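Local coordinates for protein putative aldolase (Bacteroides vulgatus ATCC 8482, PDB 3DXI) that is of unknown function but is probably an aldolase-like protein of the HMGL-like family, built as a TIM barrel of eight parallel strands, at residues Val187-His192 and Asp210-Ile215; Gly131-Tyr136 and Leu159-Asp164; Ile169-Val174 and Gly200-Ile205. All blocks are in the same frame, centred on the assembly; numbering follows the deposited sequence.

Contact 1 of 3, residues Val187-His192 and Asp210-Ile215; sequences VPVGFH and DGIDFI
Asp213 reaches back with its carboxylate to the start of strand 189-192, where OD2 takes the backbone N-H of Val189 at 2.7 Å in a nearly straight bond (171°). The donor meets the oxygen on its anti side, 28° out of the carboxylate plane. With CB directed at strand 189-192, CG stands beside the Asp213 backbone N (chi1 -50°); OD2 also forms a salt bridge with Arg182, so one oxygen serves both a main-chain N-H and a guanidinium. The carbonyl of the same valine is shared: Val189 O accepts from Asp213 N and from Phe214 N, both at 2.9 Å. Phe191 N then donates to Phe214 O at 3.0 Å from above that carbonyl's plane. These bonds join strand 189-192 to strand 214-217 in parallel, in the beta-alpha-beta unit of the TIM barrel whose crossover is helix 200-209. The crossover helix ends in a Schellman motif with Gly211, at positive phi, as its C-prime residue. On the inner face Phe214 CB lies 3.6 Å from Gly190 CA, while its ring meets Tyr40 edge-to-face. Outward, Ile212 spreads over the strand: CG1 comes within 3.3 Å of Val189 O and CD1 touches Phe191 CB at 3.6 Å. Ile215 CD1 comes to the same CB at 3.8 Å, lying at the edge of the Phe191 ring near its plane. The ring itself leads away from strand 214-217, onto Asn203 and Ser204 of the crossover helix. Just before strand 189-192, Pro188 CB touches Asp213 CB.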
ATOM      1  N   VAL A 187      -8.781 -16.035 -24.478  1.00 11.63           N
ATOM      2  CA  VAL A 187      -9.137 -14.622 -24.429  1.00 11.48           C
ATOM      3  C   VAL A 187      -8.221 -13.751 -23.575  1.00 11.20           C
ATOM      4  O   VAL A 187      -7.525 -14.233 -22.678  1.00 11.68           O
ATOM      5  CB  VAL A 187     -10.593 -14.420 -23.938  1.00 11.95           C
ATOM      6  CG1 VAL A 187     -11.552 -15.176 -24.844  1.00 11.97           C
ATOM      7  CG2 VAL A 187     -10.734 -14.874 -22.493  1.00 14.59           C
ATOM      8  N   PRO A 188      -8.190 -12.445 -23.873  1.00 10.16           N
ATOM      9  CA  PRO A 188      -7.362 -11.495 -23.128  1.00  9.20           C
ATOM     10  C   PRO A 188      -7.732 -11.592 -21.644  1.00  7.55           C
ATOM     11  O   PRO A 188      -8.900 -11.795 -21.301  1.00  7.35           O
ATOM     12  CB  PRO A 188      -7.750 -10.154 -23.743  1.00  8.97           C
ATOM     13  CG  PRO A 188      -8.028 -10.524 -25.182  1.00 11.07           C
ATOM     14  CD  PRO A 188      -8.832 -11.796 -25.033  1.00 10.54           C
ATOM     15  N   VAL A 189      -6.746 -11.466 -20.766  1.00  6.38           N
ATOM     16  CA  VAL A 189      -7.014 -11.554 -19.334  1.00  6.73           C
ATOM     17  C   VAL A 189      -6.719 -10.238 -18.623  1.00  7.16           C
ATOM     18  O   VAL A 189      -5.814  -9.495 -19.015  1.00  7.80           O
ATOM     19  CB  VAL A 189      -6.176 -12.679 -18.678  1.00  6.98           C
ATOM     20  CG1 VAL A 189      -6.500 -12.784 -17.195  1.00  5.67           C
ATOM     21  CG2 VAL A 189      -6.448 -14.009 -19.388  1.00  5.95           C
ATOM     22  N   GLY A 190      -7.497  -9.957 -17.581  1.00  6.69           N
ATOM     23  CA  GLY A 190      -7.303  -8.744 -16.806  1.00  6.82           C
ATOM     24  C   GLY A 190      -7.287  -9.018 -15.312  1.00  6.70           C
ATOM     25  O   GLY A 190      -7.631 -10.118 -14.861  1.00  6.04           O
ATOM     26  N   PHE A 191      -6.887  -8.011 -14.542  1.00  6.76           N
ATOM     27  CA  PHE A 191      -6.831  -8.114 -13.091  1.00  6.74           C
ATOM     28  C   PHE A 191      -7.400  -6.855 -12.450  1.00  6.97           C
ATOM     29  O   PHE A 191      -7.088  -5.732 -12.865  1.00  6.28           O
ATOM     30  CB  PHE A 191      -5.386  -8.286 -12.616  1.00  5.96           C
ATOM     31  CG  PHE A 191      -5.239  -8.285 -11.112  1.00  6.71           C
ATOM     32  CD1 PHE A 191      -5.746  -9.341 -10.344  1.00  6.72           C
ATOM     33  CD2 PHE A 191      -4.615  -7.218 -10.460  1.00  6.74           C
ATOM     34  CE1 PHE A 191      -5.636  -9.337  -8.951  1.00  7.87           C
ATOM     35  CE2 PHE A 191      -4.495  -7.198  -9.064  1.00  6.94           C
ATOM     36  CZ  PHE A 191      -5.005  -8.261  -8.304  1.00  7.61           C
ATOM     37  N   HIS A 192      -8.244  -7.046 -11.444  1.00  7.17           N
ATOM     38  CA  HIS A 192      -8.826  -5.929 -10.711  1.00  9.33           C
ATOM     39  C   HIS A 192      -8.524  -6.196  -9.240  1.00  9.27           C
ATOM     40  O   HIS A 192      -9.188  -7.009  -8.593  1.00 10.53           O
ATOM     41  CB  HIS A 192     -10.339  -5.838 -10.938  1.00 10.31           C
ATOM     42  CG  HIS A 192     -10.978  -4.662 -10.262  1.00 12.24           C
ATOM     43  ND1 HIS A 192     -11.822  -3.792 -10.919  1.00 14.46           N
ATOM     44  CD2 HIS A 192     -10.912  -4.222  -8.982  1.00 12.13           C
ATOM     45  CE1 HIS A 192     -12.250  -2.871 -10.073  1.00 14.34           C
ATOM     46  NE2 HIS A 192     -11.712  -3.110  -8.890  1.00 13.53           N
ATOM     47  N   ASP A 210       3.932 -10.589 -16.232  1.00 13.00           N
ATOM     48  CA  ASP A 210       3.663 -11.937 -16.728  1.00 15.38           C
ATOM     49  C   ASP A 210       2.788 -11.908 -17.985  1.00 15.21           C
ATOM     50  O   ASP A 210       2.176 -12.914 -18.350  1.00 13.79           O
ATOM     51  CB  ASP A 210       2.982 -12.798 -15.658  1.00 19.44           C
ATOM     52  CG  ASP A 210       3.974 -13.465 -14.728  1.00 22.79           C
ATOM     53  OD1 ASP A 210       5.198 -13.291 -14.924  1.00 23.01           O
ATOM     54  OD2 ASP A 210       3.527 -14.171 -13.799  1.00 25.99           O
ATOM     55  N   GLY A 211       2.716 -10.747 -18.627  1.00 13.77           N
ATOM     56  CA  GLY A 211       1.945 -10.614 -19.851  1.00 13.36           C
ATOM     57  C   GLY A 211       0.440 -10.413 -19.773  1.00 13.05           C
ATOM     58  O   GLY A 211      -0.250 -10.631 -20.769  1.00 11.79           O
ATOM     59  N   ILE A 212      -0.083  -9.996 -18.624  1.00 10.67           N
ATOM     60  CA  ILE A 212      -1.523  -9.778 -18.508  1.00 10.59           C
ATOM     61  C   ILE A 212      -1.943  -8.692 -19.513  1.00 10.53           C
ATOM     62  O   ILE A 212      -1.162  -7.793 -19.836  1.00 10.30           O
ATOM     63  CB  ILE A 212      -1.914  -9.371 -17.062  1.00 10.11           C
ATOM     64  CG1 ILE A 212      -3.375  -9.748 -16.799  1.00 10.17           C
ATOM     65  CG2 ILE A 212      -1.695  -7.882 -16.862  1.00  6.32           C
ATOM     66  CD1 ILE A 212      -3.732  -9.875 -15.335  1.00 10.45           C
ATOM     67  N   ASP A 213      -3.177  -8.782 -19.996  1.00  9.67           N
ATOM     68  CA  ASP A 213      -3.693  -7.858 -21.006  1.00  9.97           C
ATOM     69  C   ASP A 213      -4.410  -6.600 -20.493  1.00 10.29           C
ATOM     70  O   ASP A 213      -4.364  -5.552 -21.141  1.00 10.19           O
ATOM     71  CB  ASP A 213      -4.644  -8.627 -21.931  1.00  9.71           C
ATOM     72  CG  ASP A 213      -4.028  -9.914 -22.464  1.00 10.35           C
ATOM     73  OD1 ASP A 213      -3.262  -9.847 -23.445  1.00 13.47           O
ATOM     74  OD2 ASP A 213      -4.298 -10.990 -21.897  1.00  9.13           O
ATOM     75  N   PHE A 214      -5.070  -6.707 -19.342  1.00  9.42           N
ATOM     76  CA  PHE A 214      -5.829  -5.593 -18.765  1.00 10.32           C
ATOM     77  C   PHE A 214      -5.602  -5.393 -17.263  1.00 10.24           C
ATOM     78  O   PHE A 214      -5.441  -6.358 -16.515  1.00  9.48           O
ATOM     79  CB  PHE A 214      -7.330  -5.831 -18.969  1.00  8.15           C
ATOM     80  CG  PHE A 214      -7.887  -5.266 -20.246  1.00  9.86           C
ATOM     81  CD1 PHE A 214      -8.422  -3.980 -20.276  1.00  9.54           C
ATOM     82  CD2 PHE A 214      -7.929  -6.035 -21.406  1.00 11.99           C
ATOM     83  CE1 PHE A 214      -8.997  -3.469 -21.439  1.00  9.91           C
ATOM     84  CE2 PHE A 214      -8.500  -5.535 -22.582  1.00 11.29           C
ATOM     85  CZ  PHE A 214      -9.036  -4.248 -22.594  1.00 12.49           C
ATOM     86  N   ILE A 215      -5.594  -4.137 -16.828  1.00  8.36           N
ATOM     87  CA  ILE A 215      -5.466  -3.817 -15.406  1.00  8.64           C
ATOM     88  C   ILE A 215      -6.483  -2.727 -15.074  1.00  8.12           C
ATOM     89  O   ILE A 215      -6.604  -1.740 -15.800  1.00  7.14           O
ATOM     90  CB  ILE A 215      -4.057  -3.298 -15.018  1.00  7.44           C
ATOM     91  CG1 ILE A 215      -3.016  -4.407 -15.177  1.00  8.09           C
ATOM     92  CG2 ILE A 215      -4.068  -2.813 -13.569  1.00  7.05           C
ATOM     93  CD1 ILE A 215      -3.242  -5.599 -14.268  1.00  8.27           C
TER

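Contact 2 of 3, residues Gly131-Tyr136 and Leu159-Asp164; sequences GFNVMY and LFCMVD
Neighbouring parallel strands of the TIM barrel, 129-134 and 159-163, meet here at an angle of 16° with their axes 4.7 Å apart. A regular ladder joins them: Phe132 N to Leu159 O at 2.7 Å, Cys161 N to Phe132 O at 2.6 Å, then Val134 N to Cys161 O and the longer Val163 N to Val134 O at 3.2 Å. The Phe132 N-H points almost straight at its acceptor (174°), and the donors of Cys161 and Val134 lie nearly along the C=O axis. On the outer face Phe160 has CG anti to its backbone N (chi1 -179°), and its ring leans toward strand 129-134. Val134 crosses it obliquely, CG2 touching CE1 at 3.6 Å, and Phe132 CB approaches CD1 of the same ring. The Phe132 ring leads away to helix 113-124, while Trp140 from the connecting loop packs on Phe160 and Val134. On the inner face, nearer the start of the strands, Leu159 is the apolar member: its CB approaches Gly131 CA, and its side chain packs on Phe214. At the next inward level Asn133 OD1 lies 3.3 Å from Cys161 CB, and Cys161 SG is 3.9 Å from Asn133 ND2. Toward the carboxyl end Val163 packs its CB and CG2 against the Val134 carbonyl, with Met135 CA nearby. Asn133 and Cys161 turn into the barrel, where both touch Arg105 and Asp216, a polar setting at that level unlike the apolar outer face.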
ATOM      1  N   GLY A 131     -16.949  -8.100 -21.618  1.00  9.79           N
ATOM      2  CA  GLY A 131     -15.982  -8.360 -20.570  1.00  9.26           C
ATOM      3  C   GLY A 131     -16.575  -9.142 -19.409  1.00 10.70           C
ATOM      4  O   GLY A 131     -17.688  -8.859 -18.959  1.00 11.24           O
ATOM      5  N   PHE A 132     -15.839 -10.142 -18.933  1.00 10.59           N
ATOM      6  CA  PHE A 132     -16.278 -10.947 -17.798  1.00 12.32           C
ATOM      7  C   PHE A 132     -15.483 -10.505 -16.568  1.00 12.04           C
ATOM      8  O   PHE A 132     -14.258 -10.646 -16.541  1.00 11.99           O
ATOM      9  CB  PHE A 132     -15.989 -12.447 -18.011  1.00 13.48           C
ATOM     10  CG  PHE A 132     -16.902 -13.137 -18.992  1.00 16.58           C
ATOM     11  CD1 PHE A 132     -17.483 -14.362 -18.664  1.00 16.58           C
ATOM     12  CD2 PHE A 132     -17.130 -12.612 -20.258  1.00 17.86           C
ATOM     13  CE1 PHE A 132     -18.274 -15.052 -19.583  1.00 17.83           C
ATOM     14  CE2 PHE A 132     -17.918 -13.294 -21.184  1.00 18.32           C
ATOM     15  CZ  PHE A 132     -18.490 -14.515 -20.849  1.00 18.66           C
ATOM     16  N   ASN A 133     -16.165  -9.958 -15.566  1.00 10.71           N
ATOM     17  CA  ASN A 133     -15.498  -9.565 -14.329  1.00 11.43           C
ATOM     18  C   ASN A 133     -15.937 -10.600 -13.302  1.00 11.28           C
ATOM     19  O   ASN A 133     -16.946 -10.425 -12.614  1.00 12.97           O
ATOM     20  CB  ASN A 133     -15.916  -8.154 -13.907  1.00 12.30           C
ATOM     21  CG  ASN A 133     -15.005  -7.074 -14.491  1.00 14.03           C
ATOM     22  OD1 ASN A 133     -14.679  -7.096 -15.685  1.00 15.53           O
ATOM     23  ND2 ASN A 133     -14.594  -6.126 -13.652  1.00 12.58           N
ATOM     24  N   VAL A 134     -15.183 -11.695 -13.230  1.00 10.50           N
ATOM     25  CA  VAL A 134     -15.496 -12.800 -12.324  1.00 11.45           C
ATOM     26  C   VAL A 134     -14.946 -12.610 -10.916  1.00 11.90           C
ATOM     27  O   VAL A 134     -13.747 -12.449 -10.714  1.00 11.46           O
ATOM     28  CB  VAL A 134     -14.990 -14.136 -12.906  1.00 10.90           C
ATOM     29  CG1 VAL A 134     -15.400 -15.301 -11.996  1.00 12.11           C
ATOM     30  CG2 VAL A 134     -15.553 -14.324 -14.320  1.00  9.77           C
HETATM   31  N   MSE A 135     -15.851 -12.648  -9.945  1.00 12.94           N
HETATM   32  CA  MSE A 135     -15.513 -12.452  -8.541  1.00 15.71           C
HETATM   33  C   MSE A 135     -14.914 -13.668  -7.851  1.00 14.28           C
HETATM   34  O   MSE A 135     -14.916 -14.772  -8.387  1.00 12.95           O
HETATM   35  CB  MSE A 135     -16.766 -12.026  -7.780  1.00 19.81           C
HETATM   36  CG  MSE A 135     -17.605 -11.016  -8.533  1.00 27.43           C
HETATM   37 SE   MSE A 135     -19.242 -10.510  -7.630  1.00 43.53          SE
HETATM   38  CE  MSE A 135     -19.915 -12.247  -7.140  1.00 31.27           C
ATOM     39  N   TYR A 136     -14.396 -13.429  -6.648  1.00 14.25           N
ATOM     40  CA  TYR A 136     -13.801 -14.452  -5.797  1.00 15.62           C
ATOM     41  C   TYR A 136     -12.732 -15.322  -6.444  1.00 16.16           C
ATOM     42  O   TYR A 136     -12.810 -16.548  -6.382  1.00 16.29           O
ATOM     43  CB  TYR A 136     -14.895 -15.354  -5.228  1.00 15.91           C
ATOM     44  CG  TYR A 136     -16.144 -14.608  -4.822  1.00 17.66           C
ATOM     45  CD1 TYR A 136     -16.085 -13.517  -3.953  1.00 18.64           C
ATOM     46  CD2 TYR A 136     -17.386 -14.989  -5.316  1.00 19.42           C
ATOM     47  CE1 TYR A 136     -17.242 -12.821  -3.590  1.00 19.12           C
ATOM     48  CE2 TYR A 136     -18.538 -14.310  -4.962  1.00 19.92           C
ATOM     49  CZ  TYR A 136     -18.464 -13.228  -4.101  1.00 21.14           C
ATOM     50  OH  TYR A 136     -19.618 -12.559  -3.760  1.00 23.26           O
ATOM     51  N   LEU A 159     -12.560  -9.910 -22.867  1.00  9.65           N
ATOM     52  CA  LEU A 159     -11.814  -9.709 -21.643  1.00  9.66           C
ATOM     53  C   LEU A 159     -12.319 -10.616 -20.528  1.00  9.86           C
ATOM     54  O   LEU A 159     -13.524 -10.704 -20.284  1.00  9.98           O
ATOM     55  CB  LEU A 159     -11.919  -8.252 -21.180  1.00 10.25           C
ATOM     56  CG  LEU A 159     -11.350  -7.996 -19.781  1.00 11.28           C
ATOM     57  CD1 LEU A 159      -9.866  -8.354 -19.781  1.00 11.98           C
ATOM     58  CD2 LEU A 159     -11.565  -6.547 -19.362  1.00 10.44           C
ATOM     59  N   PHE A 160     -11.385 -11.295 -19.872  1.00 10.46           N
ATOM     60  CA  PHE A 160     -11.689 -12.151 -18.733  1.00 10.76           C
ATOM     61  C   PHE A 160     -10.937 -11.494 -17.576  1.00  9.74           C
ATOM     62  O   PHE A 160      -9.724 -11.659 -17.445  1.00  9.68           O
ATOM     63  CB  PHE A 160     -11.166 -13.574 -18.939  1.00 10.24           C
ATOM     64  CG  PHE A 160     -11.485 -14.498 -17.794  1.00 11.80           C
ATOM     65  CD1 PHE A 160     -12.771 -15.002 -17.631  1.00 10.74           C
ATOM     66  CD2 PHE A 160     -10.512 -14.821 -16.850  1.00 10.00           C
ATOM     67  CE1 PHE A 160     -13.088 -15.811 -16.545  1.00 10.91           C
ATOM     68  CE2 PHE A 160     -10.819 -15.633 -15.756  1.00 11.79           C
ATOM     69  CZ  PHE A 160     -12.110 -16.128 -15.604  1.00 10.76           C
ATOM     70  N   CYS A 161     -11.659 -10.747 -16.744  1.00  9.70           N
ATOM     71  CA  CYS A 161     -11.059 -10.026 -15.622  1.00  9.30           C
ATOM     72  C   CYS A 161     -11.116 -10.769 -14.285  1.00  8.10           C
ATOM     73  O   CYS A 161     -12.196 -11.108 -13.802  1.00  8.39           O
ATOM     74  CB  CYS A 161     -11.744  -8.662 -15.487  1.00 10.25           C
ATOM     75  SG  CYS A 161     -11.011  -7.560 -14.259  1.00 12.92           S
HETATM   76  N   MSE A 162      -9.949 -11.036 -13.700  1.00  8.08           N
HETATM   77  CA  MSE A 162      -9.879 -11.721 -12.409  1.00  9.50           C
HETATM   78  C   MSE A 162     -10.033 -10.672 -11.308  1.00  9.60           C
HETATM   79  O   MSE A 162      -9.235  -9.744 -11.217  1.00 11.12           O
HETATM   80  CB  MSE A 162      -8.534 -12.443 -12.260  1.00 11.43           C
HETATM   81  CG  MSE A 162      -8.186 -13.359 -13.426  1.00 14.52           C
HETATM   82 SE   MSE A 162      -6.501 -14.252 -13.149  1.00 22.94          SE
HETATM   83  CE  MSE A 162      -5.325 -12.716 -13.208  1.00 16.62           C
ATOM     84  N   VAL A 163     -11.058 -10.822 -10.473  1.00 10.38           N
ATOM     85  CA  VAL A 163     -11.319  -9.855  -9.408  1.00 10.46           C
ATOM     86  C   VAL A 163     -10.907 -10.284  -7.998  1.00 11.51           C
ATOM     87  O   VAL A 163     -11.404 -11.273  -7.458  1.00 12.19           O
ATOM     88  CB  VAL A 163     -12.815  -9.476  -9.388  1.00  9.20           C
ATOM     89  CG1 VAL A 163     -13.082  -8.413  -8.330  1.00 10.49           C
ATOM     90  CG2 VAL A 163     -13.232  -8.979 -10.764  1.00 11.59           C
ATOM     91  N   ASP A 164      -9.989  -9.514  -7.420  1.00 10.66           N
ATOM     92  CA  ASP A 164      -9.479  -9.733  -6.068  1.00 11.00           C
ATOM     93  C   ASP A 164     -10.566  -9.192  -5.130  1.00 11.67           C
ATOM     94  O   ASP A 164     -10.378  -8.184  -4.456  1.00 11.21           O
ATOM     95  CB  ASP A 164      -8.159  -8.959  -5.918  1.00 10.53           C
ATOM     96  CG  ASP A 164      -7.609  -8.965  -4.499  1.00 12.57           C
ATOM     97  OD1 ASP A 164      -7.849  -9.937  -3.751  1.00 11.71           O
ATOM     98  OD2 ASP A 164      -6.908  -7.989  -4.143  1.00 12.63           O
TER

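Contact 3 of 3, residues Ile169-Val174 and Gly200-Ile205; sequences ITPKEV and GLINSI
Asn203, in the first turn of helix 200-209, pushes its amide against the start of helix 171-184, a meeting of two neighbouring outer helices of the TIM barrel. ND2 donates to Ile169 O at 2.9 Å (151°), coming from above that carbonyl's plane, 45° out of it. CG stands beside the Asn203 backbone N and anti to its carbonyl carbon (chi1 -77°), and the end of the side chain comes closer to the other helix than its base. OD1 is packed tightly over the Thr170-Pro171 peptide, 2.9 Å from Pro171 N, a nitrogen with no hydrogen to offer, so this is contact without a bond. Ile169 CG2 lies 3.4 Å from ND2, and Val174 CG2 closes in on OD1 and CG. Beneath this buried part, Phe191 of the barrel wall packs on Ile169 and Val174. The other side is looser and partly exposed: Pro171 CG and Ile202 CG2 touch at 3.9 Å, their side chains crossing at about a right angle. Ile202 of the second subunit packs on this side, against both Pro171 and Ile202. Thr170 is the N-cap of its helix, and Glu173 OE1 grips it twice, accepting from Thr170 N at 2.8 Å and, above the carboxylate plane, from Thr170 OG1 at 3.0 Å.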
ATOM      1  N   ILE A 169      -5.627 -11.312  -2.052  1.00 12.11           N
ATOM      2  CA  ILE A 169      -4.820 -12.111  -2.969  1.00 11.85           C
ATOM      3  C   ILE A 169      -3.364 -11.616  -2.961  1.00 11.61           C
ATOM      4  O   ILE A 169      -3.109 -10.415  -2.908  1.00 12.20           O
ATOM      5  CB  ILE A 169      -5.407 -12.051  -4.411  1.00 11.91           C
ATOM      6  CG1 ILE A 169      -4.953 -13.272  -5.209  1.00 11.78           C
ATOM      7  CG2 ILE A 169      -4.985 -10.770  -5.114  1.00 12.34           C
ATOM      8  CD1 ILE A 169      -5.571 -14.557  -4.729  1.00 10.70           C
ATOM      9  N   THR A 170      -2.414 -12.548  -3.000  1.00 12.06           N
ATOM     10  CA  THR A 170      -0.991 -12.211  -2.985  1.00 12.19           C
ATOM     11  C   THR A 170      -0.365 -12.344  -4.377  1.00 11.84           C
ATOM     12  O   THR A 170      -0.933 -12.981  -5.258  1.00 12.38           O
ATOM     13  CB  THR A 170      -0.217 -13.130  -2.012  1.00 11.14           C
ATOM     14  OG1 THR A 170      -0.293 -14.486  -2.471  1.00 11.95           O
ATOM     15  CG2 THR A 170      -0.806 -13.035  -0.611  1.00 11.57           C
ATOM     16  N   PRO A 171       0.822 -11.748  -4.585  1.00 11.37           N
ATOM     17  CA  PRO A 171       1.518 -11.803  -5.876  1.00 12.11           C
ATOM     18  C   PRO A 171       1.691 -13.227  -6.404  1.00 13.18           C
ATOM     19  O   PRO A 171       1.458 -13.488  -7.586  1.00 13.28           O
ATOM     20  CB  PRO A 171       2.857 -11.130  -5.576  1.00 11.50           C
ATOM     21  CG  PRO A 171       2.504 -10.153  -4.506  1.00 11.16           C
ATOM     22  CD  PRO A 171       1.599 -10.959  -3.611  1.00 11.13           C
ATOM     23  N   LYS A 172       2.105 -14.142  -5.531  1.00 13.78           N
ATOM     24  CA  LYS A 172       2.292 -15.539  -5.925  1.00 15.36           C
ATOM     25  C   LYS A 172       0.992 -16.125  -6.468  1.00 13.75           C
ATOM     26  O   LYS A 172       0.991 -16.770  -7.511  1.00 13.44           O
ATOM     27  CB  LYS A 172       2.763 -16.381  -4.734  1.00 18.83           C
ATOM     28  CG  LYS A 172       2.973 -17.851  -5.067  1.00 23.17           C
ATOM     29  CD  LYS A 172       3.421 -18.657  -3.847  1.00 27.59           C
ATOM     30  CE  LYS A 172       3.848 -20.071  -4.250  1.00 30.09           C
ATOM     31  NZ  LYS A 172       4.400 -20.869  -3.113  1.00 31.67           N
ATOM     32  N   GLU A 173      -0.111 -15.899  -5.758  1.00 13.48           N
ATOM     33  CA  GLU A 173      -1.408 -16.411  -6.186  1.00 13.32           C
ATOM     34  C   GLU A 173      -1.861 -15.819  -7.511  1.00 13.49           C
ATOM     35  O   GLU A 173      -2.471 -16.523  -8.321  1.00 12.09           O
ATOM     36  CB  GLU A 173      -2.466 -16.142  -5.118  1.00 15.05           C
ATOM     37  CG  GLU A 173      -2.184 -16.869  -3.817  1.00 18.18           C
ATOM     38  CD  GLU A 173      -3.093 -16.422  -2.701  1.00 18.68           C
ATOM     39  OE1 GLU A 173      -3.163 -15.203  -2.445  1.00 18.73           O
ATOM     40  OE2 GLU A 173      -3.732 -17.292  -2.077  1.00 21.71           O
ATOM     41  N   VAL A 174      -1.568 -14.534  -7.731  1.00 11.62           N
ATOM     42  CA  VAL A 174      -1.946 -13.877  -8.983  1.00 12.12           C
ATOM     43  C   VAL A 174      -1.209 -14.530 -10.151  1.00 12.79           C
ATOM     44  O   VAL A 174      -1.806 -14.784 -11.201  1.00 13.52           O
ATOM     45  CB  VAL A 174      -1.627 -12.357  -8.970  1.00 10.57           C
ATOM     46  CG1 VAL A 174      -1.918 -11.752 -10.342  1.00 10.75           C
ATOM     47  CG2 VAL A 174      -2.462 -11.653  -7.899  1.00  8.87           C
ATOM     48  N   GLY A 200      -2.429  -3.993  -4.027  1.00  9.22           N
ATOM     49  CA  GLY A 200      -2.952  -3.670  -5.341  1.00  9.87           C
ATOM     50  C   GLY A 200      -1.867  -3.383  -6.367  1.00  9.61           C
ATOM     51  O   GLY A 200      -1.882  -3.939  -7.464  1.00 10.21           O
ATOM     52  N   LEU A 201      -0.918  -2.515  -6.025  1.00  9.68           N
ATOM     53  CA  LEU A 201       0.147  -2.180  -6.962  1.00  8.02           C
ATOM     54  C   LEU A 201       1.038  -3.372  -7.289  1.00  9.44           C
ATOM     55  O   LEU A 201       1.206  -3.718  -8.457  1.00 11.23           O
ATOM     56  CB  LEU A 201       1.022  -1.038  -6.425  1.00  6.67           C
ATOM     57  CG  LEU A 201       2.231  -0.678  -7.305  1.00  4.28           C
ATOM     58  CD1 LEU A 201       1.767  -0.089  -8.634  1.00  5.68           C
ATOM     59  CD2 LEU A 201       3.122   0.307  -6.575  1.00  5.96           C
ATOM     60  N   ILE A 202       1.606  -4.010  -6.270  1.00  8.48           N
ATOM     61  CA  ILE A 202       2.499  -5.128  -6.535  1.00  8.85           C
ATOM     62  C   ILE A 202       1.821  -6.310  -7.227  1.00  8.68           C
ATOM     63  O   ILE A 202       2.447  -6.982  -8.049  1.00  7.97           O
ATOM     64  CB  ILE A 202       3.243  -5.601  -5.246  1.00  6.90           C
ATOM     65  CG1 ILE A 202       4.389  -6.530  -5.647  1.00  6.05           C
ATOM     66  CG2 ILE A 202       2.288  -6.301  -4.285  1.00  8.00           C
ATOM     67  CD1 ILE A 202       5.352  -5.900  -6.676  1.00  6.22           C
ATOM     68  N   ASN A 203       0.554  -6.575  -6.906  1.00  8.78           N
ATOM     69  CA  ASN A 203      -0.156  -7.669  -7.572  1.00  8.30           C
ATOM     70  C   ASN A 203      -0.305  -7.310  -9.056  1.00  7.48           C
ATOM     71  O   ASN A 203      -0.105  -8.149  -9.931  1.00  7.56           O
ATOM     72  CB  ASN A 203      -1.560  -7.882  -6.989  1.00  7.59           C
ATOM     73  CG  ASN A 203      -1.551  -8.614  -5.660  1.00  9.38           C
ATOM     74  OD1 ASN A 203      -0.650  -9.395  -5.370  1.00  9.12           O
ATOM     75  ND2 ASN A 203      -2.582  -8.384  -4.857  1.00  7.72           N
ATOM     76  N   SER A 204      -0.665  -6.058  -9.329  1.00  7.39           N
ATOM     77  CA  SER A 204      -0.850  -5.597 -10.705  1.00  6.88           C
ATOM     78  C   SER A 204       0.458  -5.625 -11.495  1.00  7.14           C
ATOM     79  O   SER A 204       0.493  -6.084 -12.636  1.00  6.54           O
ATOM     80  CB  SER A 204      -1.448  -4.186 -10.714  1.00  7.82           C
ATOM     81  OG  SER A 204      -2.679  -4.151 -10.000  1.00  9.21           O
ATOM     82  N   ILE A 205       1.538  -5.144 -10.895  1.00  7.09           N
ATOM     83  CA  ILE A 205       2.823  -5.156 -11.575  1.00  7.75           C
ATOM     84  C   ILE A 205       3.242  -6.603 -11.855  1.00  8.97           C
ATOM     85  O   ILE A 205       3.829  -6.897 -12.897  1.00  9.49           O
ATOM     86  CB  ILE A 205       3.910  -4.453 -10.728  1.00  8.62           C
ATOM     87  CG1 ILE A 205       3.530  -2.986 -10.506  1.00  7.56           C
ATOM     88  CG2 ILE A 205       5.268  -4.542 -11.428  1.00  8.24           C
ATOM     89  CD1 ILE A 205       3.365  -2.183 -11.792  1.00  8.44           C
TER

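In the fold
From the N terminus, contact 2 comes first: strand 129-134 runs into a long loop that closes when strand 159-163 lies down beside it. Asp164, just past that strand, then takes the backbone N of Ile169, where contact 3 opens. Helix 171-184 leads to strand 189-192, which opens contact 1; helix 200-209 then closes contact 3, and strand 214-217 closes contact 1, so these two cross. Contact 2 precedes both in series. Strand 189-192 joins the parts: Gly190 bonds through its backbone to Phe160 and Met162, and the strand packs on both helices of contact 3. Barrel wall and outer helix layer are thus linked.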